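PDB 5ISU: Lmo0135 protein, which is the substrate-binding protein CtaP of an ABC transporter and probably captures peptides for import. Local coordinates for residues V97-V100 and N101-D105; A143-N146 and T147-F151; L306-T310 and K311-D315; D430-W433 and E434-A437. All blocks are in the same frame, centred on the assembly; numbering follows the deposited sequence.

All four contacts are local, each between side chains a few residues apart on one continuous run of chain, and they follow one another in series; none nests in or crosses another. Contact 1 lies on helix 93-104, and contact 2 on the short helix 144-148 and the residues that follow it. These two touch: Phe151 CZ comes 3.5 Å from Thr99 CG2. Contact 3 folds up the loop between strand 299-301 and helix 324-334, its nearest atoms about 5 Å from those of contact 2. Contact 4, on helix 427-438, lies about 17 Å from contact 3, centre to centre, and helix 442-458 packs against both.

Contact 1 of 4, residues V97-V100 and N101-D105; sequences VFTV and NSILD
Ser102 OG turns back onto the helix that carries it and donates to Thr99 O at 2.7 Å, a good example of a serine hydroxyl bonded within its own helix. Its chi1 of 72° sets OG between the backbone N and the carbonyl carbon, which brings the hydroxyl over the preceding turn. Thr99 O is gripped twice, for it also accepts the i to i+4 bond from Ile103 N, and both donors reach it from the same face of the carbonyl plane. The hydroxyl comes in at a bent C=O...O angle of 117°, whereas the amide lies closer to the line of the carbonyl, at 154°. Ser102 CB meanwhile sits over one face of the Phe98 ring, displaced toward its rim, with 4.3 Å to Phe98 CZ.

Along another side of the helix Val100 and Leu104 run side by side, Val100 CG1 to Leu104 CD1 at 3.9 Å. Val97 and Asn101 repeat this parallel course one turn earlier, where Val97 CG1 meets the amide oxygen OD1 of Asn101 at 3.4 Å. Regular backbone bonds underlie these pairs, including Leu104 N to Val100 O at 2.9 Å.

In the second shell, Asn34 ND2 also bonds Ser102 OG, while Thr99 OG1 is held by Asp95 O and Ile154 N. Helix 93-104 lies with Val97, Val100, Asn101 and Leu104 against strand 121-129 of the five-stranded antiparallel sheet, and with Phe98 against helix 156-159.

Contact 2 of 4, residues A143-N146 and T147-F151; sequences AFEN and TIKTF
The Phe144 ring meets Ile148 and Thr147 obliquely. Ile148 CD1 comes to 3.6 Å from Phe144 CE2, and Ile148 CG1 lies 4.3 Å from the ring centroid, 29° off the normal, an off-centre CH-pi contact. Thr147 CB lies 4.0 Å from Phe144 CD1. A chi1 of -174° turns the ring away from its own backbone N and forward along the helix to these two residues. Beyond the helix, Tyr75 and Phe135 make edge-to-face stacks with the same ring.

The host is the short helix 144-148, whose i to i+4 bonding includes Ile148 N to Phe144 O at 3.0 Å. Past it the chain leaves the helical course, and a side chain joins in: after the helix, Thr150 OG1 donates to Asn146 O at 3.1 Å, from 29° off the carbonyl plane. Ile148 faces strands 63-68 and 74-79 of the antiparallel sheet, while Phe151 packs on helix 93-104.

Glu145 and Lys149 lie alongside each other, pointing the same way. The first torsion of Lys149 sets CG beside the backbone N, opposite the carbonyl carbon, and Lys149 CG passes 3.1 Å from Glu145 O; beyond CG the chain bends. The charged ends stop short of a salt bridge, with Glu145 OE2 to Lys149 NZ at 4.6 Å; the lysine instead makes a cation-pi contact with Phe53 and a weak hydrogen bond to Gly58 O.

Contact 3 of 4, residues L306-T310 and K311-D315; sequences LTENT and KYFTD
Two successive beta turns share Thr310 and bring Phe313 back against residues 306-308: a type I turn from Thr307 to Thr310, closed by Thr310 N to Thr307 O at 3.2 Å, and a type II turn from Thr310 to Phe313, closed by Phe313 N to Thr310 O at 3.1 Å.

Phe313 carries the side-chain contact. Its chi1 of 167° puts CG beside the carbonyl carbon, and the ring swings back over the first turn. One face receives Glu308, whose CA stands 4.0 Å from the ring centroid, only 18° off the normal, a CH-pi contact over the face; Glu308 CG follows over the same ring at 3.9 Å from Phe313 CZ. At the edge, in the ring plane, the carbonyl oxygen of Leu306 meets Phe313 CD1 at 3.3 Å, so the positively polarised rim faces a carbonyl oxygen. Leu306 CB adds apolar contact to Phe313 CD1, at 4.2 Å.

This double turn lies in the loop between strand 299-301 and helix 324-334, where the ring packs against a coil segment already folded back by two hydrogen-bonded turns. The Glu308 carboxylate plane stands 53° from that of the ring, and Glu308 OE2 forms a salt bridge with Lys300 NZ.

Thr310 places CG2 beside Lys311, while its OG1 is hydrogen-bonded to Tyr409 OH and Gly403 O. At the tip of the second turn Tyr312, in a positive-phi conformation, sends its hydroxyl to Asp442 on helix 442-458, and Lys311 CB sits over one face of the Tyr312 ring, 3.8 Å above the plane.

Contact 4 of 4, residues D430-W433 and E434-A437; sequences DALW and EKGA
A chi1 of -70° in Glu434 points CG away from its own carbonyl carbon and sets Glu434 CG 3.7 Å from Asp430 O, before the extended chain carries the carboxylate away. One residue on, the helical backbone itself brings Lys435 CB to 3.2 Å from Ala431 O. The first torsion of Lys435 (chi1 -174°) then places CG on the far side from the backbone N, and the end of the chain leads away from the preceding turn.

The motif is a regular alpha helix, 427-438, and it illustrates how neighbouring turns can be joined mainly by backbone. Four successive i to i+4 bonds link the segments, among them Glu434 N to Asp430 O at 3.1 Å, nearly straight at the hydrogen (170°), and Lys435 N to Ala431 O at 2.9 Å. Between side chains the approach is slight: Leu432 CD2 and Lys435 CD come no nearer than 4.5 Å.

Leu432 and Lys435 lie on Ile448 of helix 442-458, where Leu432 also meets Ile452, as does Trp433; the indole further packs on Lys410 and Tyr413 in a loop. Asp430 OD2 accepts a hydrogen bond from the backbone N of Ser415, and Asp430 CA lies in the plane of the Trp433 indole, at its edge.

Gly436 is buried, and its carbonyl oxygen accepts from Arg445 NE of helix 442-458. Gly436 N in turn donates to Leu432 O at 2.8 Å, the donor standing nearly in line with the C=O bond.

Contact 1 of 4, residues V97-V100 and N101-D105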
loop_
_atom_site.group_PDB
_atom_site.type_symbol
_atom_site.label_atom_id
_atom_site.label_comp_id
_atom_site.label_asym_id
_atom_site.label_seq_id
_atom_site.Cartn_x
_atom_site.Cartn_y
_atom_site.Cartn_z
ATOM N N VAL A 97 9.423 -15.774 17.268
ATOM C CA VAL A 97 10.244 -16.825 16.655
ATOM C C VAL A 97 9.381 -17.773 15.843
ATOM O O VAL A 97 9.732 -18.122 14.704
ATOM C CB VAL A 97 11.008 -17.647 17.714
ATOM C CG1 VAL A 97 11.741 -18.834 17.078
ATOM C CG2 VAL A 97 11.994 -16.771 18.470
ATOM N N PHE A 98 8.271 -18.205 16.441
ATOM C CA PHE A 98 7.362 -19.109 15.759
ATOM C C PHE A 98 6.789 -18.471 14.499
ATOM O O PHE A 98 6.664 -19.133 13.470
ATOM C CB PHE A 98 6.215 -19.573 16.679
ATOM C CG PHE A 98 5.091 -20.227 15.933
ATOM C CD1 PHE A 98 5.176 -21.556 15.560
ATOM C CD2 PHE A 98 3.978 -19.496 15.553
ATOM C CE1 PHE A 98 4.161 -22.154 14.844
ATOM C CE2 PHE A 98 2.954 -20.080 14.828
ATOM C CZ PHE A 98 3.046 -21.414 14.472
ATOM N N THR A 99 6.441 -17.195 14.574
ATOM C CA THR A 99 5.862 -16.530 13.401
ATOM C C THR A 99 6.848 -16.493 12.223
ATOM O O THR A 99 6.475 -16.818 11.092
ATOM C CB THR A 99 5.351 -15.109 13.699
ATOM O OG1 THR A 99 4.404 -15.138 14.786
ATOM C CG2 THR A 99 4.663 -14.546 12.467
ATOM N N VAL A 100 8.102 -16.143 12.500
ATOM C CA VAL A 100 9.121 -16.075 11.453
ATOM C C VAL A 100 9.372 -17.456 10.852
ATOM O O VAL A 100 9.476 -17.583 9.633
ATOM C CB VAL A 100 10.453 -15.485 11.967
ATOM C CG1 VAL A 100 11.569 -15.608 10.911
ATOM C CG2 VAL A 100 10.267 -14.048 12.385
ATOM N N ASN A 101 9.460 -18.479 11.701
ATOM C CA ASN A 101 9.675 -19.858 11.214
ATOM C C ASN A 101 8.472 -20.338 10.405
ATOM O O ASN A 101 8.640 -21.088 9.436
ATOM C CB ASN A 101 9.981 -20.829 12.365
ATOM C CG ASN A 101 11.327 -20.549 13.039
ATOM O OD1 ASN A 101 11.485 -20.761 14.241
ATOM N ND2 ASN A 101 12.289 -20.066 12.273
ATOM N N SER A 102 7.270 -19.889 10.773
ATOM C CA SER A 102 6.069 -20.288 10.028
ATOM C C SER A 102 6.028 -19.579 8.650
ATOM O O SER A 102 5.470 -20.116 7.697
ATOM C CB SER A 102 4.781 -20.055 10.835
ATOM O OG SER A 102 4.482 -18.670 10.945
ATOM N N ILE A 103 6.640 -18.400 8.542
ATOM C CA ILE A 103 6.724 -17.679 7.248
ATOM C C ILE A 103 7.838 -18.284 6.385
ATOM O O ILE A 103 7.702 -18.397 5.153
ATOM C CB ILE A 103 6.989 -16.167 7.442
ATOM C CG1 ILE A 103 5.760 -15.482 8.051
ATOM C CG2 ILE A 103 7.304 -15.486 6.110
ATOM C CD1 ILE A 103 5.969 -14.016 8.380
ATOM N N LEU A 104 8.951 -18.641 7.027
ATOM C CA LEU A 104 10.077 -19.251 6.317
ATOM C C LEU A 104 9.734 -20.623 5.756
ATOM O O LEU A 104 10.274 -21.033 4.736
ATOM C CB LEU A 104 11.306 -19.371 7.234
ATOM C CG LEU A 104 12.086 -18.086 7.539
ATOM C CD1 LEU A 104 13.161 -18.357 8.581
ATOM C CD2 LEU A 104 12.702 -17.509 6.266
ATOM N N ASP A 105 8.845 -21.326 6.444
ATOM C CA ASP A 105 8.439 -22.671 6.063
ATOM C C ASP A 105 7.724 -22.609 4.705
ATOM O O ASP A 105 6.594 -22.123 4.605
ATOM C CB ASP A 105 7.533 -23.239 7.160
ATOM C CG ASP A 105 7.311 -24.720 7.042
ATOM O OD1 ASP A 105 7.943 -25.359 6.181
ATOM O OD2 ASP A 105 6.511 -25.249 7.844
#

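Contact 2 of 4, residues A143-N146 and T147-F151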
loop_
_atom_site.group_PDB
_atom_site.type_symbol
_atom_site.label_atom_id
_atom_site.label_comp_id
_atom_site.label_asym_id
_atom_site.label_seq_id
_atom_site.Cartn_x
_atom_site.Cartn_y
_atom_site.Cartn_z
ATOM N N ALA A 143 17.053 -2.960 4.301
ATOM C CA ALA A 143 15.580 -3.043 4.196
ATOM C C ALA A 143 14.962 -3.946 5.240
ATOM O O ALA A 143 13.750 -3.927 5.419
ATOM C CB ALA A 143 15.168 -3.541 2.815
ATOM N N PHE A 144 15.774 -4.760 5.917
ATOM C CA PHE A 144 15.212 -5.660 6.924
ATOM C C PHE A 144 14.660 -4.886 8.131
ATOM O O PHE A 144 13.781 -5.381 8.821
ATOM C CB PHE A 144 16.214 -6.716 7.338
ATOM C CG PHE A 144 15.647 -7.742 8.252
ATOM C CD1 PHE A 144 14.720 -8.661 7.774
ATOM C CD2 PHE A 144 16.064 -7.826 9.575
ATOM C CE1 PHE A 144 14.196 -9.636 8.603
ATOM C CE2 PHE A 144 15.545 -8.801 10.413
ATOM C CZ PHE A 144 14.606 -9.705 9.929
ATOM N N GLU A 145 15.168 -3.678 8.377
ATOM C CA GLU A 145 14.607 -2.837 9.431
ATOM C C GLU A 145 13.123 -2.569 9.151
ATOM O O GLU A 145 12.304 -2.592 10.069
ATOM C CB GLU A 145 15.347 -1.508 9.546
ATOM C CG GLU A 145 14.735 -0.550 10.579
ATOM C CD GLU A 145 15.598 0.674 10.884
ATOM O OE1 GLU A 145 16.604 0.936 10.164
ATOM O OE2 GLU A 145 15.259 1.375 11.865
ATOM N N ASN A 146 12.788 -2.323 7.886
ATOM C CA ASN A 146 11.409 -2.078 7.482
ATOM C C ASN A 146 10.534 -3.325 7.680
ATOM O O ASN A 146 9.371 -3.223 8.115
ATOM C CB ASN A 146 11.353 -1.658 6.026
ATOM C CG ASN A 146 9.942 -1.366 5.559
ATOM O OD1 ASN A 146 9.301 -0.428 6.025
ATOM N ND2 ASN A 146 9.458 -2.165 4.625
ATOM N N THR A 147 11.078 -4.492 7.339
ATOM C CA THR A 147 10.366 -5.750 7.527
ATOM C C THR A 147 10.026 -5.932 9.024
ATOM O O THR A 147 8.936 -6.370 9.366
ATOM C CB THR A 147 11.213 -6.936 7.019
ATOM O OG1 THR A 147 11.532 -6.736 5.638
ATOM C CG2 THR A 147 10.470 -8.213 7.166
ATOM N N ILE A 148 10.956 -5.589 9.912
ATOM C CA ILE A 148 10.687 -5.668 11.349
ATOM C C ILE A 148 9.574 -4.680 11.759
ATOM O O ILE A 148 8.764 -4.992 12.626
ATOM C CB ILE A 148 11.962 -5.407 12.190
ATOM C CG1 ILE A 148 12.928 -6.580 12.056
ATOM C CG2 ILE A 148 11.636 -5.236 13.670
ATOM C CD1 ILE A 148 14.252 -6.348 12.759
ATOM N N LYS A 149 9.555 -3.498 11.134
ATOM C CA LYS A 149 8.551 -2.452 11.420
ATOM C C LYS A 149 7.162 -2.694 10.813
ATOM O O LYS A 149 6.268 -1.891 11.036
ATOM C CB LYS A 149 9.024 -1.092 10.911
ATOM C CG LYS A 149 10.356 -0.615 11.424
ATOM C CD LYS A 149 10.371 -0.310 12.893
ATOM C CE LYS A 149 11.657 0.427 13.220
ATOM N NZ LYS A 149 11.708 0.787 14.657
ATOM N N THR A 150 7.001 -3.753 10.020
ATOM C CA THR A 150 5.710 -4.111 9.403
ATOM C C THR A 150 5.326 -5.554 9.788
ATOM O O THR A 150 4.607 -6.231 9.054
ATOM C CB THR A 150 5.762 -3.968 7.848
ATOM O OG1 THR A 150 6.818 -4.790 7.301
ATOM C CG2 THR A 150 5.998 -2.511 7.431
ATOM N N PHE A 151 5.740 -5.972 10.988
ATOM C CA PHE A 151 5.568 -7.329 11.466
ATOM C C PHE A 151 4.524 -7.506 12.584
ATOM O O PHE A 151 4.637 -6.896 13.667
ATOM C CB PHE A 151 6.927 -7.808 11.985
ATOM C CG PHE A 151 6.996 -9.278 12.226
ATOM C CD1 PHE A 151 7.374 -10.129 11.210
ATOM C CD2 PHE A 151 6.690 -9.812 13.460
ATOM C CE1 PHE A 151 7.435 -11.497 11.409
ATOM C CE2 PHE A 151 6.757 -11.175 13.673
ATOM C CZ PHE A 151 7.139 -12.021 12.639
#

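Contact 3 of 4, residues L306-T310 and K311-D315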
loop_
_atom_site.group_PDB
_atom_site.type_symbol
_atom_site.label_atom_id
_atom_site.label_comp_id
_atom_site.label_asym_id
_atom_site.label_seq_id
_atom_site.Cartn_x
_atom_site.Cartn_y
_atom_site.Cartn_z
ATOM N N LEU A 306 8.883 7.094 -6.690
ATOM C CA LEU A 306 8.670 6.774 -5.301
ATOM C C LEU A 306 7.689 7.760 -4.674
ATOM O O LEU A 306 7.705 8.940 -5.032
ATOM C CB LEU A 306 9.972 6.985 -4.549
ATOM C CG LEU A 306 11.211 6.200 -4.921
ATOM C CD1 LEU A 306 12.305 6.637 -3.975
ATOM C CD2 LEU A 306 10.938 4.716 -4.767
ATOM N N THR A 307 6.885 7.291 -3.718
ATOM C CA THR A 307 5.988 8.161 -2.942
ATOM C C THR A 307 6.797 8.856 -1.847
ATOM O O THR A 307 7.921 8.445 -1.550
ATOM C CB THR A 307 4.793 7.386 -2.344
ATOM O OG1 THR A 307 5.256 6.181 -1.701
ATOM C CG2 THR A 307 3.803 7.034 -3.446
ATOM N N GLU A 308 6.224 9.896 -1.241
ATOM C CA GLU A 308 6.943 10.723 -0.234
ATOM C C GLU A 308 7.350 10.055 1.064
ATOM O O GLU A 308 8.256 10.527 1.735
ATOM C CB GLU A 308 6.139 11.971 0.106
ATOM C CG GLU A 308 5.930 12.903 -1.084
ATOM C CD GLU A 308 5.312 14.246 -0.693
ATOM O OE1 GLU A 308 4.946 14.454 0.501
ATOM O OE2 GLU A 308 5.207 15.102 -1.590
ATOM N N ASN A 309 6.628 9.005 1.437
ATOM C CA ASN A 309 6.916 8.229 2.646
ATOM C C ASN A 309 8.150 7.340 2.517
ATOM O O ASN A 309 8.674 6.866 3.526
ATOM C CB ASN A 309 5.740 7.283 2.961
ATOM C CG ASN A 309 5.443 6.318 1.802
ATOM O OD1 ASN A 309 5.048 6.751 0.708
ATOM N ND2 ASN A 309 5.613 5.010 2.043
ATOM N N THR A 310 8.588 7.075 1.288
ATOM C CA THR A 310 9.686 6.129 1.072
ATOM C C THR A 310 11.041 6.760 1.269
ATOM O O THR A 310 11.324 7.781 0.659
ATOM C CB THR A 310 9.635 5.561 -0.354
ATOM O OG1 THR A 310 8.345 4.981 -0.599
ATOM C CG2 THR A 310 10.717 4.509 -0.557
ATOM N N LYS A 311 11.906 6.130 2.066
ATOM C CA LYS A 311 13.260 6.666 2.271
ATOM C C LYS A 311 13.970 7.002 0.978
ATOM O O LYS A 311 13.893 6.260 0.001
ATOM C CB LYS A 311 14.177 5.752 3.079
ATOM C CG LYS A 311 14.024 5.891 4.570
ATOM C CD LYS A 311 15.269 5.439 5.304
ATOM C CE LYS A 311 15.650 3.999 5.013
ATOM N NZ LYS A 311 16.842 3.643 5.836
ATOM N N TYR A 312 14.667 8.138 1.018
ATOM C CA TYR A 312 15.460 8.664 -0.087
ATOM C C TYR A 312 14.616 9.297 -1.196
ATOM O O TYR A 312 15.126 9.638 -2.270
ATOM C CB TYR A 312 16.454 7.608 -0.600
ATOM C CG TYR A 312 17.183 6.921 0.551
ATOM C CD1 TYR A 312 17.893 7.659 1.493
ATOM C CD2 TYR A 312 17.148 5.541 0.700
ATOM C CE1 TYR A 312 18.552 7.043 2.545
ATOM C CE2 TYR A 312 17.810 4.906 1.748
ATOM C CZ TYR A 312 18.501 5.658 2.674
ATOM O OH TYR A 312 19.143 5.029 3.711
ATOM N N PHE A 313 13.332 9.500 -0.929
ATOM C CA PHE A 313 12.500 10.189 -1.886
ATOM C C PHE A 313 13.121 11.560 -2.163
ATOM O O PHE A 313 13.636 12.188 -1.245
ATOM C CB PHE A 313 11.102 10.429 -1.322
ATOM C CG PHE A 313 10.283 11.397 -2.135
ATOM C CD1 PHE A 313 9.501 10.954 -3.174
ATOM C CD2 PHE A 313 10.304 12.767 -1.851
ATOM C CE1 PHE A 313 8.745 11.849 -3.938
ATOM C CE2 PHE A 313 9.543 13.669 -2.606
ATOM C CZ PHE A 313 8.777 13.209 -3.660
ATOM N N THR A 314 13.092 11.990 -3.427
ATOM C CA THR A 314 13.529 13.342 -3.808
ATOM C C THR A 314 12.641 13.812 -4.949
ATOM O O THR A 314 12.366 13.046 -5.858
ATOM C CB THR A 314 15.022 13.454 -4.210
ATOM O OG1 THR A 314 15.302 14.803 -4.613
ATOM C CG2 THR A 314 15.374 12.546 -5.372
ATOM N N ASP A 315 12.186 15.065 -4.890
ATOM C CA ASP A 315 11.350 15.627 -5.963
ATOM C C ASP A 315 12.197 16.354 -7.007
ATOM O O ASP A 315 11.648 17.016 -7.897
ATOM C CB ASP A 315 10.250 16.563 -5.408
ATOM C CG ASP A 315 10.802 17.873 -4.807
ATOM O OD1 ASP A 315 12.021 18.159 -4.901
ATOM O OD2 ASP A 315 9.990 18.631 -4.238
#

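Contact 4 of 4, residues D430-W433 and E434-A437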
loop_
_atom_site.group_PDB
_atom_site.type_symbol
_atom_site.label_atom_id
_atom_site.label_comp_id
_atom_site.label_asym_id
_atom_site.label_seq_id
_atom_site.Cartn_x
_atom_site.Cartn_y
_atom_site.Cartn_z
ATOM N N ASP A 430 19.581 -2.272 -13.111
ATOM C CA ASP A 430 19.338 -3.439 -12.265
ATOM C C ASP A 430 20.507 -3.688 -11.292
ATOM O O ASP A 430 20.277 -4.132 -10.168
ATOM C CB ASP A 430 19.008 -4.688 -13.110
ATOM C CG ASP A 430 17.616 -4.595 -13.811
ATOM O OD1 ASP A 430 16.951 -3.526 -13.759
ATOM O OD2 ASP A 430 17.190 -5.602 -14.424
ATOM N N ALA A 431 21.732 -3.357 -11.711
ATOM C CA ALA A 431 22.922 -3.501 -10.842
ATOM C C ALA A 431 22.847 -2.507 -9.680
ATOM O O ALA A 431 23.265 -2.829 -8.565
ATOM C CB ALA A 431 24.223 -3.313 -11.633
ATOM N N LEU A 432 22.318 -1.308 -9.953
ATOM C CA LEU A 432 22.103 -0.296 -8.910
ATOM C C LEU A 432 21.052 -0.778 -7.891
ATOM O O LEU A 432 21.251 -0.635 -6.683
ATOM C CB LEU A 432 21.676 1.058 -9.504
ATOM C CG LEU A 432 22.779 1.944 -10.098
ATOM C CD1 LEU A 432 22.183 3.089 -10.905
ATOM C CD2 LEU A 432 23.708 2.474 -9.003
ATOM N N TRP A 433 19.939 -1.331 -8.384
ATOM C CA TRP A 433 18.905 -1.865 -7.496
ATOM C C TRP A 433 19.535 -2.848 -6.529
ATOM O O TRP A 433 19.377 -2.699 -5.323
ATOM C CB TRP A 433 17.770 -2.564 -8.249
ATOM C CG TRP A 433 16.722 -1.661 -8.911
ATOM C CD1 TRP A 433 16.543 -1.450 -10.255
ATOM C CD2 TRP A 433 15.694 -0.903 -8.254
ATOM N NE1 TRP A 433 15.476 -0.620 -10.463
ATOM C CE2 TRP A 433 14.938 -0.267 -9.256
ATOM C CE3 TRP A 433 15.328 -0.716 -6.917
ATOM C CZ2 TRP A 433 13.843 0.574 -8.959
ATOM C CZ3 TRP A 433 14.250 0.113 -6.628
ATOM C CH2 TRP A 433 13.520 0.741 -7.646
ATOM N N GLU A 434 20.275 -3.827 -7.059
ATOM C CA GLU A 434 20.926 -4.840 -6.205
ATOM C C GLU A 434 21.986 -4.260 -5.275
ATOM O O GLU A 434 22.098 -4.678 -4.130
ATOM C CB GLU A 434 21.473 -6.006 -7.023
ATOM C CG GLU A 434 20.348 -6.857 -7.609
ATOM C CD GLU A 434 20.804 -8.244 -8.050
ATOM O OE1 GLU A 434 22.018 -8.437 -8.314
ATOM O OE2 GLU A 434 19.941 -9.151 -8.129
ATOM N N LYS A 435 22.715 -3.268 -5.762
ATOM C CA LYS A 435 23.721 -2.587 -4.962
ATOM C C LYS A 435 23.054 -1.851 -3.786
ATOM O O LYS A 435 23.563 -1.865 -2.678
ATOM C CB LYS A 435 24.503 -1.608 -5.846
ATOM C CG LYS A 435 25.705 -0.910 -5.213
ATOM C CD LYS A 435 26.294 0.076 -6.229
ATOM C CE LYS A 435 27.339 1.024 -5.645
ATOM N NZ LYS A 435 28.587 0.337 -5.236
ATOM N N GLY A 436 21.899 -1.239 -4.026
ATOM C CA GLY A 436 21.192 -0.507 -2.978
ATOM C C GLY A 436 20.707 -1.407 -1.862
ATOM O O GLY A 436 20.697 -1.013 -0.693
ATOM N N ALA A 437 20.315 -2.622 -2.237
ATOM C CA ALA A 437 19.846 -3.618 -1.287
ATOM C C ALA A 437 20.918 -4.063 -0.301
ATOM O O ALA A 437 20.570 -4.460 0.815
ATOM C CB ALA A 437 19.294 -4.839 -2.019
#